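Local coordinates for farnesyltransferase, putative (Trypanosoma cruzi, PDB 3WCA), which probably condenses two molecules of farnesyl diphosphate, with magnesium and NAD(P)H, into squalene, the first step from farnesyl diphosphate to lanosterol, at residues A[174-179]-A[277-282]; A[228-233]-A[246-251]; A[235-240]-A[299-304]. The protein carries 1 engineered substitution. All blocks are in the same frame, centred on the assembly; numbering follows the deposited sequence.

Contact 1: A[174-179]-A[277-282]; sequences LLYVSS and FAFSAI
Tyr176 reaches from helix 154-179 to helix 274-294 and brings its phenol oxygen up to Ser280 and Phe279. The bond from Tyr176 OH to Ser280 OG spans 2.8 Å but is weak in its geometry, and the serine oxygen sits oblique to the tyrosine ring. At Phe279 the same OH lies in the plane of the ring and at its edge, 3.2 Å from Phe279 CD2, so the oxygen meets the C-H rim. Ring carbons come less close, with Tyr176 CZ 4.2 Å from Phe279 CD2. Phe279 gets there by turning CG anti to its backbone N (chi1 166°), and the two aromatic side chains cross obliquely. These are two helices of the all-helical squalene/phytoene synthase fold, bridged here at the wall of the substrate pocket: Tyr176 also touches the bound thiodiphosphate analogue of farnesyl diphosphate. In the second shell, Ser280 OG has its stronger partner in Val276 O, one turn back on its own helix, which fixes the hydroxyl that Tyr176 meets. Met53 and Tyr267 pack against Tyr176, while Val57 and Leu49 lie against Phe279. Three residues on, Ser179 OG bonds back to Tyr176 O at 2.6 Å.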
ATOM      1  N   LEU A 174     -13.796  -6.530   3.597  1.00 34.95           N
ATOM      2  CA  LEU A 174     -14.702  -7.676   3.526  1.00 35.96           C
ATOM      3  C   LEU A 174     -14.360  -8.708   4.606  1.00 35.02           C
ATOM      4  O   LEU A 174     -15.229  -9.451   5.053  1.00 36.08           O
ATOM      5  CB  LEU A 174     -14.654  -8.326   2.141  1.00 33.81           C
ATOM      6  CG  LEU A 174     -15.207  -7.499   0.974  1.00 37.18           C
ATOM      7  CD1 LEU A 174     -14.886  -8.218  -0.337  1.00 35.73           C
ATOM      8  CD2 LEU A 174     -16.717  -7.286   1.128  1.00 34.37           C
ATOM      9  N   LEU A 175     -13.098  -8.770   5.016  1.00 32.88           N
ATOM     10  CA  LEU A 175     -12.730  -9.694   6.075  1.00 34.77           C
ATOM     11  C   LEU A 175     -13.242  -9.149   7.410  1.00 35.42           C
ATOM     12  O   LEU A 175     -13.612  -9.922   8.283  1.00 36.21           O
ATOM     13  CB  LEU A 175     -11.213  -9.891   6.156  1.00 31.66           C
ATOM     14  CG  LEU A 175     -10.535 -10.746   5.095  1.00 33.32           C
ATOM     15  CD1 LEU A 175      -9.057 -10.832   5.422  1.00 30.57           C
ATOM     16  CD2 LEU A 175     -11.144 -12.144   5.055  1.00 31.59           C
ATOM     17  N   TYR A 176     -13.263  -7.826   7.567  1.00 36.21           N
ATOM     18  CA  TYR A 176     -13.745  -7.216   8.811  1.00 37.58           C
ATOM     19  C   TYR A 176     -15.233  -7.503   9.009  1.00 39.10           C
ATOM     20  O   TYR A 176     -15.678  -7.827  10.114  1.00 38.27           O
ATOM     21  CB  TYR A 176     -13.562  -5.685   8.818  1.00 34.67           C
ATOM     22  CG  TYR A 176     -12.143  -5.147   8.675  1.00 32.80           C
ATOM     23  CD1 TYR A 176     -11.027  -5.946   8.897  1.00 33.98           C
ATOM     24  CD2 TYR A 176     -11.932  -3.810   8.327  1.00 34.09           C
ATOM     25  CE1 TYR A 176      -9.723  -5.424   8.768  1.00 31.52           C
ATOM     26  CE2 TYR A 176     -10.649  -3.284   8.202  1.00 30.53           C
ATOM     27  CZ  TYR A 176      -9.553  -4.087   8.418  1.00 30.80           C
ATOM     28  OH  TYR A 176      -8.289  -3.545   8.278  1.00 29.54           O
ATOM     29  N   VAL A 177     -16.005  -7.348   7.940  1.00 41.42           N
ATOM     30  CA  VAL A 177     -17.443  -7.588   7.999  1.00 42.83           C
ATOM     31  C   VAL A 177     -17.728  -9.068   8.240  1.00 44.33           C
ATOM     32  O   VAL A 177     -18.476  -9.438   9.142  1.00 43.83           O
ATOM     33  CB  VAL A 177     -18.126  -7.151   6.692  1.00 42.24           C
ATOM     34  CG1 VAL A 177     -19.606  -7.533   6.713  1.00 42.09           C
ATOM     35  CG2 VAL A 177     -17.979  -5.655   6.522  1.00 41.67           C
ATOM     36  N   SER A 178     -17.112  -9.911   7.426  1.00 44.72           N
ATOM     37  CA  SER A 178     -17.290 -11.345   7.532  1.00 45.85           C
ATOM     38  C   SER A 178     -16.994 -11.864   8.939  1.00 45.86           C
ATOM     39  O   SER A 178     -17.588 -12.848   9.382  1.00 45.90           O
ATOM     40  CB  SER A 178     -16.387 -12.043   6.518  1.00 46.11           C
ATOM     41  OG  SER A 178     -16.537 -13.446   6.590  1.00 53.27           O
ATOM     42  N   SER A 179     -16.077 -11.202   9.636  1.00 43.81           N
ATOM     43  CA  SER A 179     -15.685 -11.607  10.978  1.00 42.04           C
ATOM     44  C   SER A 179     -16.719 -11.231  12.029  1.00 42.83           C
ATOM     45  O   SER A 179     -16.764 -11.830  13.105  1.00 44.56           O
ATOM     46  CB  SER A 179     -14.367 -10.940  11.363  1.00 42.53           C
ATOM     47  OG  SER A 179     -14.585  -9.578  11.712  1.00 38.43           O
ATOM     48  N   PHE A 277      -9.456  -1.105  14.281  1.00 28.82           N
ATOM     49  CA  PHE A 277      -9.064   0.284  14.162  1.00 29.49           C
ATOM     50  C   PHE A 277      -7.548   0.503  14.223  1.00 31.39           C
ATOM     51  O   PHE A 277      -6.987   1.178  13.358  1.00 30.25           O
ATOM     52  CB  PHE A 277      -9.738   1.135  15.231  1.00 30.30           C
ATOM     53  CG  PHE A 277      -9.314   2.574  15.191  1.00 29.75           C
ATOM     54  CD1 PHE A 277      -8.136   2.984  15.819  1.00 26.21           C
ATOM     55  CD2 PHE A 277     -10.048   3.501  14.457  1.00 27.03           C
ATOM     56  CE1 PHE A 277      -7.688   4.302  15.712  1.00 27.10           C
ATOM     57  CE2 PHE A 277      -9.615   4.821  14.340  1.00 25.79           C
ATOM     58  CZ  PHE A 277      -8.427   5.224  14.970  1.00 26.52           C
ATOM     59  N   ALA A 278      -6.879  -0.055  15.228  1.00 29.82           N
ATOM     60  CA  ALA A 278      -5.433   0.149  15.332  1.00 29.71           C
ATOM     61  C   ALA A 278      -4.692  -0.432  14.125  1.00 27.63           C
ATOM     62  O   ALA A 278      -3.771   0.193  13.595  1.00 28.41           O
ATOM     63  CB  ALA A 278      -4.897  -0.457  16.638  1.00 25.67           C
ATOM     64  N   PHE A 279      -5.093  -1.627  13.694  1.00 25.95           N
ATOM     65  CA  PHE A 279      -4.474  -2.284  12.544  1.00 23.26           C
ATOM     66  C   PHE A 279      -4.635  -1.434  11.276  1.00 25.55           C
ATOM     67  O   PHE A 279      -3.725  -1.369  10.449  1.00 23.71           O
ATOM     68  CB  PHE A 279      -5.111  -3.664  12.312  1.00 20.30           C
ATOM     69  CG  PHE A 279      -4.773  -4.266  10.982  1.00 20.61           C
ATOM     70  CD1 PHE A 279      -3.547  -4.898  10.770  1.00 21.61           C
ATOM     71  CD2 PHE A 279      -5.663  -4.156   9.913  1.00 20.65           C
ATOM     72  CE1 PHE A 279      -3.211  -5.410   9.507  1.00 19.88           C
ATOM     73  CE2 PHE A 279      -5.341  -4.660   8.654  1.00 18.62           C
ATOM     74  CZ  PHE A 279      -4.114  -5.286   8.447  1.00 18.28           C
ATOM     75  N   SER A 280      -5.793  -0.789  11.141  1.00 24.88           N
ATOM     76  CA  SER A 280      -6.113   0.054   9.983  1.00 25.80           C
ATOM     77  C   SER A 280      -5.518   1.465  10.017  1.00 26.02           C
ATOM     78  O   SER A 280      -5.116   2.013   8.985  1.00 25.81           O
ATOM     79  CB  SER A 280      -7.638   0.170   9.836  1.00 22.47           C
ATOM     80  OG  SER A 280      -8.236  -1.101   9.581  1.00 24.61           O
ATOM     81  N   ALA A 281      -5.447   2.033  11.215  1.00 24.79           N
ATOM     82  CA  ALA A 281      -4.955   3.391  11.417  1.00 25.16           C
ATOM     83  C   ALA A 281      -3.453   3.593  11.353  1.00 25.29           C
ATOM     84  O   ALA A 281      -2.982   4.548  10.742  1.00 28.34           O
ATOM     85  CB  ALA A 281      -5.464   3.917  12.748  1.00 21.64           C
ATOM     86  N   ILE A 282      -2.708   2.704  11.995  1.00 22.31           N
ATOM     87  CA  ILE A 282      -1.262   2.831  12.053  1.00 22.87           C
ATOM     88  C   ILE A 282      -0.568   3.036  10.716  1.00 23.33           C
ATOM     89  O   ILE A 282       0.238   3.944  10.580  1.00 23.93           O
ATOM     90  CB  ILE A 282      -0.660   1.634  12.818  1.00 21.98           C
ATOM     91  CG1 ILE A 282      -1.027   1.780  14.306  1.00 20.44           C
ATOM     92  CG2 ILE A 282       0.854   1.546  12.603  1.00 20.10           C
ATOM     93  CD1 ILE A 282      -0.680   0.563  15.165  1.00 20.77           C
TER

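Contact 2: A[228-233]-A[246-251]; sequences EKYTDD and AVECLN
Tyr230 lays its ring against helix 243-258 at Glu248 and Cys249, and from the loop's side nearly all of the contact is made by this one side chain. The apolar part comes first. Cys249 CB stands 3.6 Å from Tyr230 CD2, and Glu248 CB is equally close to Tyr230 CE1, the two neighbouring beta carbons lying on one side of the ring plane, near opposite edges. Between them the helix backbone covers one face: Cys249 CA lies 3.8 Å above the plane of the Tyr230 ring and Glu248 C is also over that face, both displaced toward the rim. The tyrosine is thus seated on the main chain itself as well as on side chains. CG of Tyr230 lies anti to its own carbonyl carbon (chi1 -52°), which turns the ring toward the helix.

The sulfur adds an oblique sulfur-aromatic contact, with Cys249 SG 4.9 Å from the centroid of the Tyr230 ring and 49° off its normal.

Polar groups play a smaller part. The extended chain of Glu248 carries OE2 to the ring edge, in its plane and 3.7 Å from Tyr230 CD1, where the slightly positive C-H rim probably suits a carboxylate oxygen; the ring and carboxylate planes are 78° apart. On the loop, Thr231 OG1 bonds to Asp233 O, and a weak bond from Lys245 NZ to Tyr230 O adds a tie to the helix.

Here an aromatic residue packs an irregular loop onto the helix that follows it, at the periphery of the all-helical squalene/phytoene synthase fold and away from the magnesium site.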
ATOM      1  N   GLU A 228       5.548  14.635 -17.310  1.00 40.76           N
ATOM      2  CA  GLU A 228       5.898  15.257 -18.590  1.00 44.75           C
ATOM      3  C   GLU A 228       5.740  16.779 -18.593  1.00 44.27           C
ATOM      4  O   GLU A 228       6.099  17.452 -19.563  1.00 46.28           O
ATOM      5  CB  GLU A 228       5.093  14.628 -19.732  1.00 45.17           C
ATOM      6  CG  GLU A 228       3.640  15.061 -19.849  1.00 47.87           C
ATOM      7  CD  GLU A 228       2.942  14.352 -21.001  1.00 49.70           C
ATOM      8  OE1 GLU A 228       3.615  14.066 -22.017  1.00 52.01           O
ATOM      9  OE2 GLU A 228       1.727  14.086 -20.903  1.00 53.69           O
ATOM     10  N   LYS A 229       5.227  17.311 -17.490  1.00 44.49           N
ATOM     11  CA  LYS A 229       5.027  18.744 -17.326  1.00 43.35           C
ATOM     12  C   LYS A 229       6.288  19.392 -16.757  1.00 44.42           C
ATOM     13  O   LYS A 229       6.385  20.622 -16.680  1.00 41.74           O
ATOM     14  CB  LYS A 229       3.875  19.017 -16.354  1.00 45.43           C
ATOM     15  CG  LYS A 229       2.528  18.418 -16.727  1.00 46.48           C
ATOM     16  CD  LYS A 229       1.468  18.894 -15.730  1.00 49.08           C
ATOM     17  CE  LYS A 229       0.054  18.475 -16.134  1.00 50.33           C
ATOM     18  NZ  LYS A 229      -0.129  16.996 -16.116  1.00 48.66           N
ATOM     19  N   TYR A 230       7.249  18.561 -16.356  1.00 42.25           N
ATOM     20  CA  TYR A 230       8.486  19.057 -15.763  1.00 41.88           C
ATOM     21  C   TYR A 230       9.730  18.505 -16.448  1.00 40.55           C
ATOM     22  O   TYR A 230      10.822  19.031 -16.279  1.00 42.83           O
ATOM     23  CB  TYR A 230       8.523  18.683 -14.273  1.00 39.90           C
ATOM     24  CG  TYR A 230       7.281  19.092 -13.528  1.00 38.47           C
ATOM     25  CD1 TYR A 230       7.166  20.366 -12.977  1.00 39.41           C
ATOM     26  CD2 TYR A 230       6.195  18.227 -13.421  1.00 36.94           C
ATOM     27  CE1 TYR A 230       5.997  20.773 -12.340  1.00 38.82           C
ATOM     28  CE2 TYR A 230       5.018  18.628 -12.786  1.00 35.21           C
ATOM     29  CZ  TYR A 230       4.928  19.901 -12.250  1.00 37.27           C
ATOM     30  OH  TYR A 230       3.762  20.313 -11.639  1.00 36.86           O
ATOM     31  N   THR A 231       9.572  17.444 -17.223  1.00 40.53           N
ATOM     32  CA  THR A 231      10.724  16.865 -17.889  1.00 40.07           C
ATOM     33  C   THR A 231      10.293  15.946 -19.018  1.00 42.53           C
ATOM     34  O   THR A 231       9.124  15.575 -19.107  1.00 40.74           O
ATOM     35  CB  THR A 231      11.575  16.053 -16.894  1.00 37.53           C
ATOM     36  OG1 THR A 231      12.776  15.619 -17.535  1.00 38.63           O
ATOM     37  CG2 THR A 231      10.802  14.829 -16.410  1.00 31.93           C
ATOM     38  N   ASP A 232      11.248  15.602 -19.878  1.00 45.05           N
ATOM     39  CA  ASP A 232      11.007  14.708 -21.004  1.00 48.97           C
ATOM     40  C   ASP A 232      11.641  13.369 -20.656  1.00 48.28           C
ATOM     41  O   ASP A 232      11.322  12.343 -21.248  1.00 49.06           O
ATOM     42  CB  ASP A 232      11.640  15.263 -22.289  1.00 54.08           C
ATOM     43  CG  ASP A 232      10.943  16.518 -22.799  1.00 58.87           C
ATOM     44  OD1 ASP A 232       9.740  16.441 -23.132  1.00 60.70           O
ATOM     45  OD2 ASP A 232      11.598  17.583 -22.871  1.00 62.14           O
ATOM     46  N   ASP A 233      12.552  13.398 -19.689  1.00 48.69           N
ATOM     47  CA  ASP A 233      13.235  12.194 -19.228  1.00 48.68           C
ATOM     48  C   ASP A 233      13.202  12.130 -17.706  1.00 47.33           C
ATOM     49  O   ASP A 233      13.868  12.904 -17.025  1.00 48.06           O
ATOM     50  CB  ASP A 233      14.689  12.168 -19.713  1.00 49.32           C
ATOM     51  CG  ASP A 233      15.482  11.013 -19.112  1.00 51.19           C
ATOM     52  OD1 ASP A 233      14.861   9.983 -18.778  1.00 51.74           O
ATOM     53  OD2 ASP A 233      16.723  11.129 -18.976  1.00 53.06           O
ATOM     54  N   ALA A 246      12.604  18.463 -10.520  1.00 31.30           N
ATOM     55  CA  ALA A 246      12.337  17.203  -9.827  1.00 32.64           C
ATOM     56  C   ALA A 246      11.446  17.497  -8.613  1.00 31.16           C
ATOM     57  O   ALA A 246      10.418  16.844  -8.410  1.00 30.37           O
ATOM     58  CB  ALA A 246      13.653  16.541  -9.391  1.00 27.23           C
ATOM     59  N   VAL A 247      11.832  18.506  -7.837  1.00 30.06           N
ATOM     60  CA  VAL A 247      11.076  18.891  -6.655  1.00 32.29           C
ATOM     61  C   VAL A 247       9.656  19.346  -6.976  1.00 33.84           C
ATOM     62  O   VAL A 247       8.731  19.004  -6.245  1.00 34.08           O
ATOM     63  CB  VAL A 247      11.832  19.977  -5.856  1.00 31.84           C
ATOM     64  CG1 VAL A 247      10.920  20.646  -4.838  1.00 33.40           C
ATOM     65  CG2 VAL A 247      12.993  19.331  -5.135  1.00 32.03           C
ATOM     66  N   GLU A 248       9.474  20.099  -8.062  1.00 34.05           N
ATOM     67  CA  GLU A 248       8.138  20.560  -8.439  1.00 33.84           C
ATOM     68  C   GLU A 248       7.261  19.375  -8.833  1.00 32.92           C
ATOM     69  O   GLU A 248       6.056  19.367  -8.585  1.00 32.54           O
ATOM     70  CB  GLU A 248       8.209  21.553  -9.611  1.00 38.64           C
ATOM     71  CG  GLU A 248       8.802  22.916  -9.241  1.00 42.89           C
ATOM     72  CD  GLU A 248       8.804  23.920 -10.398  1.00 46.12           C
ATOM     73  OE1 GLU A 248       9.221  25.076 -10.157  1.00 49.13           O
ATOM     74  OE2 GLU A 248       8.400  23.566 -11.531  1.00 42.46           O
ATOM     75  N   CYS A 249       7.866  18.382  -9.468  1.00 31.04           N
ATOM     76  CA  CYS A 249       7.120  17.204  -9.878  1.00 31.26           C
ATOM     77  C   CYS A 249       6.834  16.362  -8.621  1.00 29.48           C
ATOM     78  O   CYS A 249       5.736  15.840  -8.454  1.00 31.07           O
ATOM     79  CB  CYS A 249       7.924  16.402 -10.895  1.00 27.79           C
ATOM     80  SG  CYS A 249       7.101  14.892 -11.406  1.00 29.87           S
ATOM     81  N   LEU A 250       7.831  16.238  -7.746  1.00 29.41           N
ATOM     82  CA  LEU A 250       7.669  15.516  -6.488  1.00 27.85           C
ATOM     83  C   LEU A 250       6.494  16.142  -5.747  1.00 30.94           C
ATOM     84  O   LEU A 250       5.632  15.434  -5.215  1.00 31.89           O
ATOM     85  CB  LEU A 250       8.927  15.639  -5.625  1.00 25.96           C
ATOM     86  CG  LEU A 250       8.778  15.393  -4.109  1.00 26.80           C
ATOM     87  CD1 LEU A 250       8.242  13.987  -3.868  1.00 24.37           C
ATOM     88  CD2 LEU A 250      10.136  15.567  -3.405  1.00 21.03           C
ATOM     89  N   ASN A 251       6.443  17.474  -5.729  1.00 29.60           N
ATOM     90  CA  ASN A 251       5.352  18.153  -5.036  1.00 31.44           C
ATOM     91  C   ASN A 251       3.995  17.911  -5.680  1.00 28.94           C
ATOM     92  O   ASN A 251       2.978  17.876  -4.992  1.00 29.13           O
ATOM     93  CB  ASN A 251       5.630  19.657  -4.927  1.00 29.12           C
ATOM     94  CG  ASN A 251       6.744  19.957  -3.956  1.00 30.38           C
ATOM     95  OD1 ASN A 251       7.107  19.100  -3.143  1.00 28.22           O
ATOM     96  ND2 ASN A 251       7.299  21.168  -4.025  1.00 25.10           N
TER

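Contact 3: A[235-240]-A[299-304]; sequences HAFKDE and DVFHTK
Two short 3-10 turns in the loops of the squalene/phytoene synthase fold meet here, residues 235-238 ahead of helix 243-258 and residues 299-301 after helix 274-294, each contributing one phenylalanine. Phe237 and Phe301 lie side by side and point the same way. Their ring centroids are 5.6 Å apart with the planes at 65°, an oblique pair. The closest side-chain approach is made by a beta carbon: Phe237 CB is 3.7 Å from Phe301 CD1, with Phe301 CE1 almost as near. The backbone joins in as well, Phe237 O coming to 3.4 Å from Phe301 CB and standing oblique to the Phe301 ring. Both residues have CG anti to the carbonyl carbon (chi1 -67° in Phe237 and -64° in Phe301), and with their backbones set as they are the two rings head the same way. That direction leads to helix 243-258, where Ala246 touches both, Cys249 meets Phe237 and Leu250 meets Phe301. Phe209 of helix 209-213 also packs against the pair. On the second turn, a weak bond of 3.2 Å joins His302 NE2 to Asp299 OD1, with Asp299 O over the centre of the imidazole. No hydrogen bond or salt bridge crosses between the turns; the buried join rests on van der Waals contact and the exclusion of water from two phenyl rings.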
ATOM      1  N   HIS A 235      14.504  10.085 -15.743  1.00 43.21           N
ATOM      2  CA  HIS A 235      15.843   9.850 -15.217  1.00 43.04           C
ATOM      3  C   HIS A 235      16.631  11.143 -14.967  1.00 43.44           C
ATOM      4  O   HIS A 235      17.683  11.122 -14.326  1.00 43.07           O
ATOM      5  CB  HIS A 235      16.641   8.959 -16.176  1.00 43.47           C
ATOM      6  CG  HIS A 235      16.242   7.516 -16.146  1.00 44.24           C
ATOM      7  ND1 HIS A 235      15.020   7.068 -16.599  1.00 45.02           N
ATOM      8  CD2 HIS A 235      16.918   6.415 -15.737  1.00 43.53           C
ATOM      9  CE1 HIS A 235      14.960   5.754 -16.475  1.00 43.47           C
ATOM     10  NE2 HIS A 235      16.099   5.333 -15.954  1.00 45.21           N
ATOM     11  N   ALA A 236      16.128  12.267 -15.470  1.00 43.25           N
ATOM     12  CA  ALA A 236      16.815  13.544 -15.286  1.00 41.64           C
ATOM     13  C   ALA A 236      16.755  14.017 -13.837  1.00 39.75           C
ATOM     14  O   ALA A 236      17.612  14.777 -13.388  1.00 37.78           O
ATOM     15  CB  ALA A 236      16.209  14.605 -16.207  1.00 42.16           C
ATOM     16  N   PHE A 237      15.738  13.565 -13.111  1.00 39.02           N
ATOM     17  CA  PHE A 237      15.558  13.946 -11.711  1.00 39.23           C
ATOM     18  C   PHE A 237      16.676  13.435 -10.811  1.00 41.07           C
ATOM     19  O   PHE A 237      16.768  13.814  -9.643  1.00 42.38           O
ATOM     20  CB  PHE A 237      14.211  13.435 -11.186  1.00 37.07           C
ATOM     21  CG  PHE A 237      13.017  14.097 -11.824  1.00 36.37           C
ATOM     22  CD1 PHE A 237      13.162  15.270 -12.571  1.00 36.63           C
ATOM     23  CD2 PHE A 237      11.742  13.575 -11.647  1.00 33.54           C
ATOM     24  CE1 PHE A 237      12.052  15.906 -13.126  1.00 35.14           C
ATOM     25  CE2 PHE A 237      10.632  14.202 -12.197  1.00 35.82           C
ATOM     26  CZ  PHE A 237      10.788  15.374 -12.939  1.00 35.46           C
ATOM     27  N   LYS A 238      17.535  12.582 -11.349  1.00 41.82           N
ATOM     28  CA  LYS A 238      18.627  12.051 -10.549  1.00 45.22           C
ATOM     29  C   LYS A 238      19.806  13.026 -10.482  1.00 44.96           C
ATOM     30  O   LYS A 238      20.685  12.897  -9.621  1.00 42.59           O
ATOM     31  CB  LYS A 238      19.076  10.702 -11.125  1.00 46.08           C
ATOM     32  CG  LYS A 238      18.001   9.616 -11.043  1.00 47.46           C
ATOM     33  CD  LYS A 238      18.497   8.266 -11.550  1.00 50.14           C
ATOM     34  CE  LYS A 238      18.626   8.238 -13.067  1.00 52.82           C
ATOM     35  NZ  LYS A 238      19.067   6.898 -13.562  1.00 53.18           N
ATOM     36  N   ASP A 239      19.789  14.012 -11.380  1.00 46.31           N
ATOM     37  CA  ASP A 239      20.855  15.018 -11.510  1.00 46.05           C
ATOM     38  C   ASP A 239      20.544  16.305 -10.751  1.00 43.77           C
ATOM     39  O   ASP A 239      19.450  16.847 -10.873  1.00 43.42           O
ATOM     40  CB  ASP A 239      21.042  15.341 -13.005  1.00 50.27           C
ATOM     41  CG  ASP A 239      22.275  16.202 -13.291  1.00 55.23           C
ATOM     42  OD1 ASP A 239      22.576  17.133 -12.516  1.00 57.56           O
ATOM     43  OD2 ASP A 239      22.944  15.956 -14.320  1.00 57.95           O
ATOM     44  N   GLU A 240      21.499  16.800  -9.968  1.00 41.79           N
ATOM     45  CA  GLU A 240      21.282  18.054  -9.246  1.00 40.73           C
ATOM     46  C   GLU A 240      20.909  19.163 -10.241  1.00 39.19           C
ATOM     47  O   GLU A 240      20.216  20.120  -9.899  1.00 39.86           O
ATOM     48  CB  GLU A 240      22.542  18.465  -8.478  1.00 41.54           C
ATOM     49  CG  GLU A 240      22.473  19.887  -7.930  1.00 43.71           C
ATOM     50  CD  GLU A 240      23.664  20.259  -7.066  1.00 46.66           C
ATOM     51  OE1 GLU A 240      24.798  19.843  -7.394  1.00 49.00           O
ATOM     52  OE2 GLU A 240      23.468  20.985  -6.064  1.00 48.46           O
ATOM     53  N   ASP A 299      15.962  15.447  -1.144  1.00 31.42           N
ATOM     54  CA  ASP A 299      16.730  14.269  -0.753  1.00 31.54           C
ATOM     55  C   ASP A 299      16.070  13.025  -1.317  1.00 31.56           C
ATOM     56  O   ASP A 299      16.703  11.988  -1.479  1.00 33.26           O
ATOM     57  CB  ASP A 299      16.810  14.143   0.774  1.00 35.28           C
ATOM     58  CG  ASP A 299      17.715  15.190   1.406  1.00 37.61           C
ATOM     59  OD1 ASP A 299      18.606  15.698   0.699  1.00 39.66           O
ATOM     60  OD2 ASP A 299      17.549  15.489   2.613  1.00 40.21           O
ATOM     61  N   VAL A 300      14.782  13.138  -1.606  1.00 30.44           N
ATOM     62  CA  VAL A 300      14.013  12.035  -2.166  1.00 30.55           C
ATOM     63  C   VAL A 300      14.649  11.499  -3.452  1.00 32.21           C
ATOM     64  O   VAL A 300      14.481  10.329  -3.801  1.00 31.88           O
ATOM     65  CB  VAL A 300      12.556  12.506  -2.470  1.00 29.46           C
ATOM     66  CG1 VAL A 300      11.828  11.492  -3.331  1.00 29.73           C
ATOM     67  CG2 VAL A 300      11.803  12.739  -1.156  1.00 25.36           C
ATOM     68  N   PHE A 301      15.405  12.342  -4.148  1.00 33.14           N
ATOM     69  CA  PHE A 301      15.992  11.916  -5.405  1.00 33.93           C
ATOM     70  C   PHE A 301      17.367  11.273  -5.346  1.00 34.89           C
ATOM     71  O   PHE A 301      17.986  11.040  -6.382  1.00 36.29           O
ATOM     72  CB  PHE A 301      15.957  13.078  -6.394  1.00 32.08           C
ATOM     73  CG  PHE A 301      14.555  13.499  -6.757  1.00 30.38           C
ATOM     74  CD1 PHE A 301      13.769  12.700  -7.570  1.00 28.36           C
ATOM     75  CD2 PHE A 301      13.998  14.656  -6.222  1.00 29.90           C
ATOM     76  CE1 PHE A 301      12.442  13.050  -7.842  1.00 30.56           C
ATOM     77  CE2 PHE A 301      12.671  15.009  -6.490  1.00 28.22           C
ATOM     78  CZ  PHE A 301      11.896  14.203  -7.298  1.00 25.94           C
ATOM     79  N   HIS A 302      17.835  10.960  -4.142  1.00 35.70           N
ATOM     80  CA  HIS A 302      19.119  10.290  -3.995  1.00 39.69           C
ATOM     81  C   HIS A 302      19.185   9.361  -2.769  1.00 39.29           C
ATOM     82  O   HIS A 302      20.229   8.786  -2.477  1.00 40.62           O
ATOM     83  CB  HIS A 302      20.264  11.311  -3.962  1.00 42.34           C
ATOM     84  CG  HIS A 302      20.270  12.186  -2.749  1.00 46.75           C
ATOM     85  ND1 HIS A 302      20.424  11.688  -1.472  1.00 49.10           N
ATOM     86  CD2 HIS A 302      20.181  13.531  -2.620  1.00 48.70           C
ATOM     87  CE1 HIS A 302      20.432  12.690  -0.610  1.00 50.17           C
ATOM     88  NE2 HIS A 302      20.287  13.819  -1.281  1.00 51.10           N
ATOM     89  N   THR A 303      18.068   9.203  -2.064  1.00 38.70           N
ATOM     90  CA  THR A 303      18.034   8.318  -0.906  1.00 37.19           C
ATOM     91  C   THR A 303      16.616   8.099  -0.399  1.00 38.53           C
ATOM     92  O   THR A 303      15.688   8.794  -0.818  1.00 38.91           O
ATOM     93  CB  THR A 303      18.853   8.880   0.259  1.00 36.84           C
ATOM     94  OG1 THR A 303      19.050   7.849   1.237  1.00 40.21           O
ATOM     95  CG2 THR A 303      18.116  10.027   0.907  1.00 32.42           C
ATOM     96  N   LYS A 304      16.447   7.141   0.514  1.00 38.77           N
ATOM     97  CA  LYS A 304      15.130   6.874   1.077  1.00 38.73           C
ATOM     98  C   LYS A 304      14.896   7.723   2.311  1.00 39.16           C
ATOM     99  O   LYS A 304      15.641   7.636   3.281  1.00 41.60           O
ATOM    100  CB  LYS A 304      14.962   5.411   1.485  1.00 40.23           C
ATOM    101  CG  LYS A 304      13.535   5.126   1.957  1.00 39.60           C
ATOM    102  CD  LYS A 304      13.407   3.880   2.795  1.00 44.20           C
ATOM    103  CE  LYS A 304      13.655   2.625   2.002  1.00 45.96           C
ATOM    104  NZ  LYS A 304      13.399   1.438   2.870  1.00 51.37           N
TER

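In the fold
Following the chain from its N terminus, helix 154-179 brings in the first segment of contact 1 at 174-179, and the loop it opens closes only at 277-282 on helix 274-294. Contact 2 is nested within that span, folding 228-233 onto helix 243-258 after a short excursion. Contact 3 starts inside the same excursion, at 235-240, and ends at 299-304, so it crosses both others and joins the loop before helix 243-258 to the loop between helices 274-294 and 309-318. Contacts 2 and 3 touch, with Thr231 against Phe237 added to the packing round Ala246, and form one patch. Contact 1 lies on the opposite side of the chain's centre, its centre about 36 Å from that of contact 3.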